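Local coordinates for glutathione s-transferase S2 (Nilaparvata lugens, PDB 5H5L), which is a sigma-class, glutathione-dependent prostaglandin D synthase that probably also conjugates glutathione to electrophilic substrates with release of a halide, at residues B[2-7]-B[25-30]; B[20-25]-B[69-74]; B[86-91]-B[144-149]; B[135-140]-B[175-180]. All blocks are in the same frame, centred on the assembly; numbering follows the deposited sequence.

Interaction 1: residues B[2-7]-B[25-30]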
# COMPACT_ATOMS: atom_id res chain seq x y z
N PRO B 2 -6.92 13.10 21.61
CA PRO B 2 -5.99 13.71 20.64
C PRO B 2 -6.65 14.76 19.76
O PRO B 2 -7.88 14.81 19.71
CB PRO B 2 -5.52 12.51 19.81
CG PRO B 2 -5.66 11.35 20.71
CD PRO B 2 -6.85 11.63 21.58
N THR B 3 -5.84 15.60 19.11
CA THR B 3 -6.31 16.53 18.10
C THR B 3 -6.05 15.97 16.72
O THR B 3 -4.99 15.40 16.45
CB THR B 3 -5.63 17.90 18.21
OG1 THR B 3 -4.22 17.77 17.96
CG2 THR B 3 -5.87 18.52 19.57
N TYR B 4 -7.01 16.19 15.83
CA TYR B 4 -6.98 15.69 14.47
C TYR B 4 -7.33 16.81 13.53
O TYR B 4 -8.37 17.46 13.68
CB TYR B 4 -7.99 14.58 14.27
CG TYR B 4 -7.70 13.33 15.05
CD1 TYR B 4 -6.67 12.46 14.66
CD2 TYR B 4 -8.48 12.96 16.11
CE1 TYR B 4 -6.42 11.30 15.37
CE2 TYR B 4 -8.24 11.80 16.82
CZ TYR B 4 -7.20 10.97 16.43
OH TYR B 4 -6.95 9.81 17.14
N LYS B 5 -6.48 17.00 12.54
CA LYS B 5 -6.73 17.96 11.47
C LYS B 5 -6.40 17.27 10.16
O LYS B 5 -5.25 16.90 9.95
CB LYS B 5 -5.87 19.21 11.68
CG LYS B 5 -5.83 20.17 10.52
CD LYS B 5 -4.96 21.39 10.87
CE LYS B 5 -4.77 22.30 9.68
NZ LYS B 5 -4.07 23.58 10.06
N LEU B 6 -7.41 17.08 9.31
CA LEU B 6 -7.24 16.48 7.99
C LEU B 6 -7.17 17.54 6.91
O LEU B 6 -8.05 18.40 6.84
CB LEU B 6 -8.40 15.51 7.70
CG LEU B 6 -8.49 14.91 6.30
CD1 LEU B 6 -7.33 13.92 6.07
CD2 LEU B 6 -9.86 14.18 6.08
N THR B 7 -6.14 17.47 6.06
CA THR B 7 -6.04 18.30 4.88
C THR B 7 -6.19 17.42 3.66
O THR B 7 -5.39 16.49 3.47
CB THR B 7 -4.70 19.04 4.82
OG1 THR B 7 -4.56 19.85 5.99
CG2 THR B 7 -4.60 19.90 3.58
N LEU B 25 -15.16 6.83 14.66
CA LEU B 25 -14.52 6.92 15.97
C LEU B 25 -15.24 7.89 16.90
O LEU B 25 -15.01 7.86 18.12
CB LEU B 25 -13.08 7.41 15.82
CG LEU B 25 -11.95 6.40 15.70
CD1 LEU B 25 -10.64 7.17 15.51
CD2 LEU B 25 -11.86 5.52 16.95
N ASP B 26 -16.06 8.76 16.34
CA ASP B 26 -16.83 9.75 17.08
C ASP B 26 -15.91 10.74 17.79
O ASP B 26 -16.13 11.08 18.95
CB ASP B 26 -17.78 9.07 18.07
CG ASP B 26 -18.98 9.94 18.41
OD1 ASP B 26 -19.36 10.78 17.57
OD2 ASP B 26 -19.52 9.79 19.54
N VAL B 27 -14.86 11.19 17.10
CA VAL B 27 -13.96 12.21 17.65
C VAL B 27 -14.12 13.47 16.81
O VAL B 27 -14.33 13.38 15.60
CB VAL B 27 -12.49 11.76 17.68
CG1 VAL B 27 -12.35 10.61 18.64
CG2 VAL B 27 -12.00 11.38 16.28
N PRO B 28 -14.00 14.65 17.42
CA PRO B 28 -13.97 15.87 16.63
C PRO B 28 -12.70 15.94 15.80
O PRO B 28 -11.65 15.41 16.16
CB PRO B 28 -14.00 16.97 17.70
CG PRO B 28 -13.28 16.39 18.81
CD PRO B 28 -13.65 14.90 18.82
N PHE B 29 -12.81 16.61 14.66
CA PHE B 29 -11.66 16.80 13.83
C PHE B 29 -11.91 17.97 12.91
O PHE B 29 -13.04 18.20 12.47
CB PHE B 29 -11.33 15.53 13.04
CG PHE B 29 -12.32 15.19 11.96
CD1 PHE B 29 -13.43 14.41 12.23
CD2 PHE B 29 -12.10 15.59 10.67
CE1 PHE B 29 -14.31 14.07 11.20
CE2 PHE B 29 -12.95 15.26 9.65
CZ PHE B 29 -14.05 14.49 9.91
N GLU B 30 -10.83 18.68 12.61
CA GLU B 30 -10.89 19.73 11.61
C GLU B 30 -10.81 19.11 10.23
O GLU B 30 -9.86 18.37 9.92
CB GLU B 30 -9.75 20.73 11.82
CG GLU B 30 -9.74 21.83 10.78
CD GLU B 30 -8.60 22.81 10.98
OE1 GLU B 30 -8.15 22.99 12.13
OE2 GLU B 30 -8.15 23.39 9.98
O HOH W 1 -9.48 17.17 17.09
O HOH W 2 -6.34 25.29 10.65
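Leu6 N donates to Glu30 O at 2.8 Å, and Glu30 N donates to Tyr4 O at 2.9 Å. Glu30 thus bonds to the residues on each side of Lys5, the pattern of a parallel beta bridge. The bridged pair is Lys5 and Glu30, with CA atoms 4.5 Å apart and side chains on the same face of the sheet. Both chains are extended, lie side by side and point the same way. CG of Lys5 is anti to the backbone N (chi1 169°), and the methylenes run beside the Glu30 carboxylate, with CE 3.6 Å from OE2. The charges stop short of a salt bridge, NZ of Lys5 being 4.1 Å from OE2 of Glu30. A water closes the gap: it accepts from NZ and donates to OE2. An alanine in place of Lys5 would probably leave the Glu30 carboxylate without its nearby positive charge and this water without its donor. A second water links Tyr4 N to Pro28 O, and that same carbonyl lies at the edge of the Tyr4 ring. Packing continues towards Val27. Its CG2 meets Tyr4 CE2 obliquely at 3.8 Å. CB of Phe29 lies 3.7 Å from CB of Tyr4. Leu22 of helix 15-25 touches Tyr4, Val27 and Phe29, joining the helix to this part of the sheet. Strand 4-9, helix 15-25 and the parallel strand 30-34 form the beta-alpha-beta crossover that opens the thioredoxin-like domain of glutathione transferases. Strand 4-9 also carries Tyr8, which binds glutathione.

Interaction 2: residues B[20-25]-B[69-74]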
# COMPACT_ATOMS: atom_id res chain seq x y z
N TRP B 20 -14.47 9.16 7.17
CA TRP B 20 -15.40 8.16 7.68
C TRP B 20 -14.86 7.49 8.92
O TRP B 20 -15.62 7.22 9.86
CB TRP B 20 -15.71 7.08 6.63
CG TRP B 20 -16.58 7.54 5.48
CD1 TRP B 20 -16.82 8.82 5.11
CD2 TRP B 20 -17.32 6.71 4.56
NE1 TRP B 20 -17.66 8.85 4.01
CE2 TRP B 20 -17.97 7.56 3.66
CE3 TRP B 20 -17.48 5.33 4.41
CZ2 TRP B 20 -18.76 7.10 2.64
CZ3 TRP B 20 -18.28 4.87 3.39
CH2 TRP B 20 -18.92 5.75 2.53
N MET B 21 -13.56 7.16 8.95
CA MET B 21 -13.00 6.51 10.14
C MET B 21 -13.07 7.43 11.35
O MET B 21 -13.37 6.99 12.47
CB MET B 21 -11.56 6.08 9.87
CG MET B 21 -11.42 4.84 8.97
SD MET B 21 -12.34 3.43 9.55
CE MET B 21 -11.66 3.17 11.13
N LEU B 22 -12.78 8.70 11.16
CA LEU B 22 -12.84 9.63 12.29
C LEU B 22 -14.29 9.80 12.75
O LEU B 22 -14.55 9.87 13.96
CB LEU B 22 -12.23 10.96 11.89
CG LEU B 22 -10.71 10.98 11.69
CD1 LEU B 22 -10.32 12.25 11.05
CD2 LEU B 22 -10.02 10.86 13.03
N SER B 23 -15.23 9.78 11.81
CA SER B 23 -16.65 9.83 12.16
C SER B 23 -17.06 8.59 12.91
O SER B 23 -17.66 8.66 13.98
CB SER B 23 -17.48 10.00 10.90
OG SER B 23 -17.20 11.25 10.32
N TYR B 24 -16.67 7.42 12.39
CA TYR B 24 -16.95 6.20 13.13
C TYR B 24 -16.36 6.25 14.52
O TYR B 24 -16.93 5.71 15.47
CB TYR B 24 -16.41 4.98 12.40
CG TYR B 24 -16.81 3.68 13.03
CD1 TYR B 24 -17.98 3.04 12.66
CD2 TYR B 24 -16.03 3.08 13.96
CE1 TYR B 24 -18.33 1.82 13.21
CE2 TYR B 24 -16.37 1.86 14.51
CZ TYR B 24 -17.54 1.24 14.14
OH TYR B 24 -17.87 0.02 14.70
N LEU B 25 -15.16 6.83 14.66
CA LEU B 25 -14.52 6.92 15.97
C LEU B 25 -15.24 7.89 16.90
O LEU B 25 -15.01 7.86 18.12
CB LEU B 25 -13.08 7.41 15.82
CG LEU B 25 -11.95 6.40 15.70
CD1 LEU B 25 -10.64 7.17 15.51
CD2 LEU B 25 -11.86 5.52 16.95
N ARG B 69 -5.75 2.29 8.76
CA ARG B 69 -5.46 1.14 9.61
C ARG B 69 -5.26 1.58 11.06
O ARG B 69 -5.73 0.93 11.99
CB ARG B 69 -4.20 0.41 9.09
CG ARG B 69 -3.85 -0.90 9.85
CD ARG B 69 -2.51 -1.57 9.36
NE ARG B 69 -2.62 -1.93 7.94
CZ ARG B 69 -2.06 -1.26 6.95
NH1 ARG B 69 -1.30 -0.19 7.19
NH2 ARG B 69 -2.28 -1.65 5.70
N TYR B 70 -4.52 2.67 11.24
CA TYR B 70 -4.29 3.24 12.57
C TYR B 70 -5.61 3.59 13.25
O TYR B 70 -5.89 3.13 14.36
CB TYR B 70 -3.40 4.49 12.42
CG TYR B 70 -3.27 5.34 13.67
CD1 TYR B 70 -2.50 4.91 14.74
CD2 TYR B 70 -3.89 6.58 13.77
CE1 TYR B 70 -2.34 5.68 15.87
CE2 TYR B 70 -3.74 7.36 14.92
CZ TYR B 70 -2.95 6.90 15.96
OH TYR B 70 -2.74 7.61 17.10
N LEU B 71 -6.46 4.37 12.57
CA LEU B 71 -7.79 4.66 13.11
C LEU B 71 -8.63 3.39 13.27
O LEU B 71 -9.38 3.26 14.25
CB LEU B 71 -8.49 5.66 12.24
CG LEU B 71 -7.70 6.94 12.08
CD1 LEU B 71 -8.36 7.82 11.09
CD2 LEU B 71 -7.58 7.65 13.41
N GLY B 72 -8.45 2.42 12.39
CA GLY B 72 -9.15 1.16 12.55
C GLY B 72 -8.79 0.47 13.84
O GLY B 72 -9.66 -0.08 14.52
N LYS B 73 -7.49 0.47 14.18
CA LYS B 73 -7.07 -0.08 15.47
C LYS B 73 -7.73 0.69 16.60
O LYS B 73 -8.23 0.10 17.55
CB LYS B 73 -5.55 0.01 15.67
CG LYS B 73 -4.68 -0.90 14.83
CD LYS B 73 -4.73 -2.30 15.36
CE LYS B 73 -3.94 -3.23 14.43
NZ LYS B 73 -4.11 -4.67 14.83
N LYS B 74 -7.71 2.02 16.52
CA LYS B 74 -8.34 2.82 17.56
C LYS B 74 -9.82 2.54 17.66
O LYS B 74 -10.39 2.62 18.75
CB LYS B 74 -8.11 4.31 17.31
CG LYS B 74 -6.64 4.74 17.41
CD LYS B 74 -6.41 6.14 17.89
CE LYS B 74 -5.83 6.11 19.30
NZ LYS B 74 -4.36 5.85 19.32
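Met21 and Leu25, which both reach towards Leu71, stand on a helix whose shortest backbone bond here, Tyr24 N to Trp20 O, is 2.7 Å. Leu25 N likewise bonds to Met21 O. No hydrogen bond crosses between the two segments, so the contact is apolar. Leu71 is its centre. One branch, CD1, lies 3.8 Å from Met21 CB and also touches Leu22 CD2. The other branch, CD2, meets Leu25 CD1 at 3.7 Å, the two side chains crossing at about a right angle. Met21 is bent, and chi3 of -59° brings CE over the backbone of Gly72, 3.5 Å from its CA. CD2 of Leu25 rests on the Lys74 backbone, 3.7 Å from C. An alanine in place of Leu25 would probably leave a gap beside Leu71 CD2 and the Lys74 carbonyl. The Lys74 chain bends off from this contact, and its NZ forms a salt bridge with Glu82 of the second subunit. Arg69 likewise reaches Asp89 of both subunits. The two helices run nearly parallel, with segment axes 9.6 Å apart at 11°. They lie together on one side of the N-terminal sheet, while Met21 and Trp20 touch Ile154 of helix 151-164, in the other domain.

Interaction 3: residues B[86-91]-B[144-149]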
# COMPACT_ATOMS: atom_id res chain seq x y z
N LEU B 86 -3.64 -9.63 8.56
CA LEU B 86 -3.17 -9.96 7.22
C LEU B 86 -4.34 -10.08 6.25
O LEU B 86 -4.27 -9.64 5.11
CB LEU B 86 -2.37 -11.24 7.23
CG LEU B 86 -1.78 -11.72 5.90
CD1 LEU B 86 -0.85 -10.69 5.28
CD2 LEU B 86 -1.04 -13.05 6.11
N MET B 87 -5.44 -10.68 6.70
CA MET B 87 -6.59 -10.85 5.83
C MET B 87 -7.21 -9.52 5.44
O MET B 87 -7.74 -9.38 4.33
CB MET B 87 -7.61 -11.75 6.51
CG MET B 87 -7.10 -13.19 6.76
SD MET B 87 -6.73 -14.10 5.26
CE MET B 87 -4.96 -13.84 5.12
N ILE B 88 -7.14 -8.53 6.30
CA ILE B 88 -7.61 -7.19 5.96
C ILE B 88 -6.62 -6.51 5.01
O ILE B 88 -7.00 -5.98 3.96
CB ILE B 88 -7.79 -6.35 7.23
CG1 ILE B 88 -8.84 -6.92 8.20
CG2 ILE B 88 -8.19 -4.92 6.86
CD1 ILE B 88 -8.70 -6.28 9.61
N ASP B 89 -5.34 -6.49 5.41
CA ASP B 89 -4.28 -5.77 4.70
C ASP B 89 -4.13 -6.26 3.27
O ASP B 89 -3.99 -5.45 2.35
CB ASP B 89 -2.93 -5.94 5.42
CG ASP B 89 -2.86 -5.19 6.75
OD1 ASP B 89 -3.75 -4.39 7.08
OD2 ASP B 89 -1.89 -5.46 7.49
N THR B 90 -4.15 -7.59 3.06
CA THR B 90 -3.97 -8.11 1.70
C THR B 90 -5.08 -7.65 0.77
O THR B 90 -4.82 -7.28 -0.38
CB THR B 90 -3.84 -9.65 1.69
OG1 THR B 90 -3.48 -10.06 0.37
CG2 THR B 90 -5.11 -10.31 2.04
N MET B 91 -6.33 -7.64 1.25
CA MET B 91 -7.44 -7.19 0.41
C MET B 91 -7.34 -5.70 0.07
O MET B 91 -7.63 -5.29 -1.07
CB MET B 91 -8.77 -7.47 1.11
CG MET B 91 -9.14 -8.96 1.21
SD MET B 91 -9.01 -9.85 -0.36
CE MET B 91 -10.28 -8.99 -1.22
N LEU B 144 -15.13 -7.79 3.76
CA LEU B 144 -13.87 -7.99 3.06
C LEU B 144 -13.03 -9.04 3.74
O LEU B 144 -12.29 -9.77 3.06
CB LEU B 144 -13.07 -6.69 2.97
CG LEU B 144 -13.29 -5.73 1.82
CD1 LEU B 144 -12.22 -4.63 1.95
CD2 LEU B 144 -13.25 -6.39 0.42
N ALA B 145 -13.11 -9.16 5.07
CA ALA B 145 -12.18 -10.02 5.77
C ALA B 145 -12.76 -10.52 7.08
O ALA B 145 -13.46 -9.78 7.77
CB ALA B 145 -10.88 -9.29 6.05
N ASN B 146 -12.46 -11.79 7.40
CA ASN B 146 -12.65 -12.37 8.73
C ASN B 146 -14.12 -12.43 9.16
O ASN B 146 -14.43 -12.55 10.35
CB ASN B 146 -11.86 -11.61 9.79
CG ASN B 146 -10.38 -11.47 9.45
OD1 ASN B 146 -9.70 -12.45 9.16
ND2 ASN B 146 -9.87 -10.25 9.54
N GLY B 147 -15.06 -12.32 8.23
CA GLY B 147 -16.45 -12.36 8.61
C GLY B 147 -16.89 -11.27 9.55
O GLY B 147 -17.88 -11.44 10.25
N LYS B 148 -16.19 -10.14 9.60
CA LYS B 148 -16.62 -9.05 10.46
C LYS B 148 -16.14 -7.71 9.91
O LYS B 148 -15.19 -7.64 9.12
CB LYS B 148 -16.13 -9.22 11.91
CG LYS B 148 -14.62 -9.33 12.09
CD LYS B 148 -14.20 -9.75 13.53
CE LYS B 148 -12.69 -9.87 13.64
NZ LYS B 148 -12.13 -10.44 14.90
N LEU B 149 -16.84 -6.65 10.33
CA LEU B 149 -16.55 -5.29 9.87
C LEU B 149 -15.11 -4.90 10.19
O LEU B 149 -14.62 -5.11 11.31
CB LEU B 149 -17.50 -4.31 10.54
CG LEU B 149 -17.37 -2.85 10.05
CD1 LEU B 149 -17.97 -2.70 8.67
CD2 LEU B 149 -18.02 -1.90 10.99
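Asn146 lays its carboxamide across Met87 and Ile88, crossing each side chain at about a right angle. OD1 lies 3.4 Å from Met87 CB. ND2 is 3.7 Å from Ile88 CG1, and its hydrogen-bond partner is Glu84 O, in the same helix one turn before Ile88. This bond holds the amide against the helix. With CG of Asn146 anti to the carbonyl carbon (chi1 -54°), the carboxamide turns to the helix. Ala145 comes next. Its methyl sits on the Met87 backbone, with CB 3.6 Å from Met87 O, and it also touches Ile88 CG1 at 3.8 Å. Farther along the helix, Met91 CG approaches Leu144 O at 3.7 Å. The Met91 chain is bent, and its CE is 4.3 Å from Leu144 CD2, a looser contact. Leu144 O also takes a weak hydrogen bond from His136 NE2 of helix 111-139. Leu144 N bonds to Asp153 OD1 of helix 151-164. No hydrogen bond joins 86-91 to 144-149 directly. Ala145 to Lys148 form a type I' beta turn with Asn146 and Gly147 at positive phi, closed by a weak bond from Lys148 N to Ala145 O. The turn belongs to the loop between helices 111-139 and 151-164, here packed on helix 82-106 in the helical C-terminal domain of the glutathione transferase fold.

Interaction 4: residues B[135-140]-B[175-180]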
# COMPACT_ATOMS: atom_id res chain seq x y z
N ASP B 135 -16.94 -12.52 -4.98
CA ASP B 135 -16.86 -13.90 -4.49
C ASP B 135 -16.21 -13.94 -3.11
O ASP B 135 -16.64 -14.70 -2.23
CB ASP B 135 -16.07 -14.71 -5.53
CG ASP B 135 -15.64 -16.11 -5.07
OD1 ASP B 135 -16.40 -17.08 -5.28
OD2 ASP B 135 -14.49 -16.28 -4.57
N HIS B 136 -15.21 -13.09 -2.88
CA HIS B 136 -14.54 -13.10 -1.58
C HIS B 136 -15.47 -12.62 -0.49
O HIS B 136 -15.54 -13.24 0.58
CB HIS B 136 -13.30 -12.21 -1.66
CG HIS B 136 -12.47 -12.22 -0.43
ND1 HIS B 136 -11.47 -13.13 -0.22
CD2 HIS B 136 -12.46 -11.39 0.65
CE1 HIS B 136 -10.88 -12.88 0.94
NE2 HIS B 136 -11.45 -11.81 1.48
N ILE B 137 -16.21 -11.54 -0.73
CA ILE B 137 -17.15 -11.05 0.27
C ILE B 137 -18.24 -12.09 0.53
O ILE B 137 -18.59 -12.36 1.68
CB ILE B 137 -17.74 -9.71 -0.17
CG1 ILE B 137 -16.65 -8.60 -0.16
CG2 ILE B 137 -18.90 -9.30 0.72
CD1 ILE B 137 -17.13 -7.38 -0.85
N LYS B 138 -18.79 -12.68 -0.53
CA LYS B 138 -19.77 -13.77 -0.36
C LYS B 138 -19.26 -14.86 0.57
O LYS B 138 -20.00 -15.36 1.42
CB LYS B 138 -20.10 -14.37 -1.73
CG LYS B 138 -20.85 -15.74 -1.72
CD LYS B 138 -21.10 -16.22 -3.15
CE LYS B 138 -22.26 -17.21 -3.28
NZ LYS B 138 -22.69 -17.39 -4.71
N ASN B 139 -18.01 -15.29 0.38
CA ASN B 139 -17.45 -16.42 1.13
C ASN B 139 -16.77 -16.02 2.43
O ASN B 139 -16.29 -16.91 3.15
CB ASN B 139 -16.46 -17.19 0.25
CG ASN B 139 -17.16 -17.97 -0.84
OD1 ASN B 139 -17.80 -18.98 -0.57
ND2 ASN B 139 -17.05 -17.50 -2.08
N ASN B 140 -16.77 -14.75 2.78
CA ASN B 140 -16.18 -14.25 4.02
C ASN B 140 -17.20 -13.55 4.89
O ASN B 140 -16.88 -12.55 5.54
CB ASN B 140 -15.03 -13.28 3.73
CG ASN B 140 -13.73 -13.99 3.45
OD1 ASN B 140 -12.86 -14.07 4.31
ND2 ASN B 140 -13.59 -14.51 2.23
N GLU B 175 -23.56 -8.23 -6.46
CA GLU B 175 -24.52 -8.32 -5.36
C GLU B 175 -23.83 -8.18 -4.00
O GLU B 175 -24.36 -7.52 -3.10
CB GLU B 175 -25.26 -9.66 -5.45
CG GLU B 175 -26.13 -10.05 -4.27
CD GLU B 175 -26.78 -11.45 -4.43
OE1 GLU B 175 -26.78 -12.00 -5.56
OE2 GLU B 175 -27.28 -12.01 -3.42
N HIS B 176 -22.69 -8.83 -3.82
CA HIS B 176 -22.10 -8.82 -2.48
C HIS B 176 -21.31 -7.54 -2.21
O HIS B 176 -21.28 -7.10 -1.05
CB HIS B 176 -21.28 -10.09 -2.32
CG HIS B 176 -22.11 -11.32 -2.50
ND1 HIS B 176 -22.12 -12.07 -3.67
CD2 HIS B 176 -23.03 -11.89 -1.69
CE1 HIS B 176 -22.99 -13.05 -3.54
NE2 HIS B 176 -23.56 -12.96 -2.35
N ILE B 177 -20.71 -6.93 -3.23
CA ILE B 177 -20.14 -5.59 -3.06
C ILE B 177 -21.23 -4.59 -2.70
O ILE B 177 -21.10 -3.82 -1.75
CB ILE B 177 -19.37 -5.16 -4.32
CG1 ILE B 177 -18.22 -6.11 -4.58
CG2 ILE B 177 -18.88 -3.74 -4.19
CD1 ILE B 177 -17.46 -5.76 -5.91
N LYS B 178 -22.34 -4.61 -3.44
CA LYS B 178 -23.41 -3.64 -3.19
C LYS B 178 -24.03 -3.83 -1.80
O LYS B 178 -24.41 -2.86 -1.14
CB LYS B 178 -24.47 -3.75 -4.28
CG LYS B 178 -25.69 -2.88 -4.08
CD LYS B 178 -25.34 -1.41 -4.23
CE LYS B 178 -26.57 -0.54 -4.01
NZ LYS B 178 -26.21 0.90 -3.92
N ALA B 179 -24.16 -5.09 -1.36
CA ALA B 179 -24.63 -5.40 -0.01
C ALA B 179 -23.69 -4.87 1.08
O ALA B 179 -24.14 -4.39 2.13
CB ALA B 179 -24.76 -6.90 0.14
N LEU B 180 -22.37 -5.01 0.89
CA LEU B 180 -21.44 -4.39 1.84
C LEU B 180 -21.54 -2.88 1.80
O LEU B 180 -21.49 -2.20 2.83
CB LEU B 180 -20.03 -4.85 1.51
CG LEU B 180 -18.87 -4.34 2.37
CD1 LEU B 180 -19.06 -4.73 3.84
CD2 LEU B 180 -17.59 -4.85 1.78
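Lys138 and His176 make the aromatic contact. CB of Lys138 stands over one face of the imidazole, 3.5 Å from its centroid and 6° off the ring normal, a CH-pi interaction. The Lys138 chain then runs on past the ring, with CD 3.7 Å from CE1 of His176. CG of Glu175 lies over the opposite face. The apolar contacts belong to Ile137. Its two branches part: CG2, anti to the backbone N, meets His176 CB at 3.9 Å, and CD1 reaches Leu180 CD2 at 3.7 Å. CD1 also touches Ile177 CG1 more loosely. These contacts join helices 111-139 and 175-185 of the all-helical glutathione transferase C-terminal domain. The axes of the two helical segments cross at 65° and come within 8.4 Å. Phe156 of helix 151-164 packs on both Ile137 and Leu180. The hydrogen bonds lie within or beside the segments. Near the end of helix 111-139, Asn139 N and ND2 both donate to Asp135 O, from opposite faces of the carbonyl plane. Asn140 ND2 donates to His136 O at 2.9 Å, and the same nitrogen lies over the His136 ring. Asn134 OD1 accepts from both His176 N and Ile177 N at the start of the second helix.

How the interactions relate
Interactions 1 and 2 belong to the N-terminal thioredoxin-like domain. Their centres are about 10 Å apart, they share Leu25, and their segments alternate along the chain. Strand 4-9 and helix 15-25 follow each other in the chain, so the two contacts join one beta-alpha unit to helix 64-75. Interactions 3 and 4 follow in the helical C-terminal domain. Their centres are about 12 Å apart and their segments also alternate, with Met91 SD meeting His136 NE2. The domains meet between interactions 2 and 3, centres about 15 Å apart, where Arg69 NE forms a salt bridge with Asp89 OD1 at 2.8 Å. Both also touch the second subunit, so this junction adjoins the dimer interface. The centres of interactions 1 and 4 are about 31 Å apart.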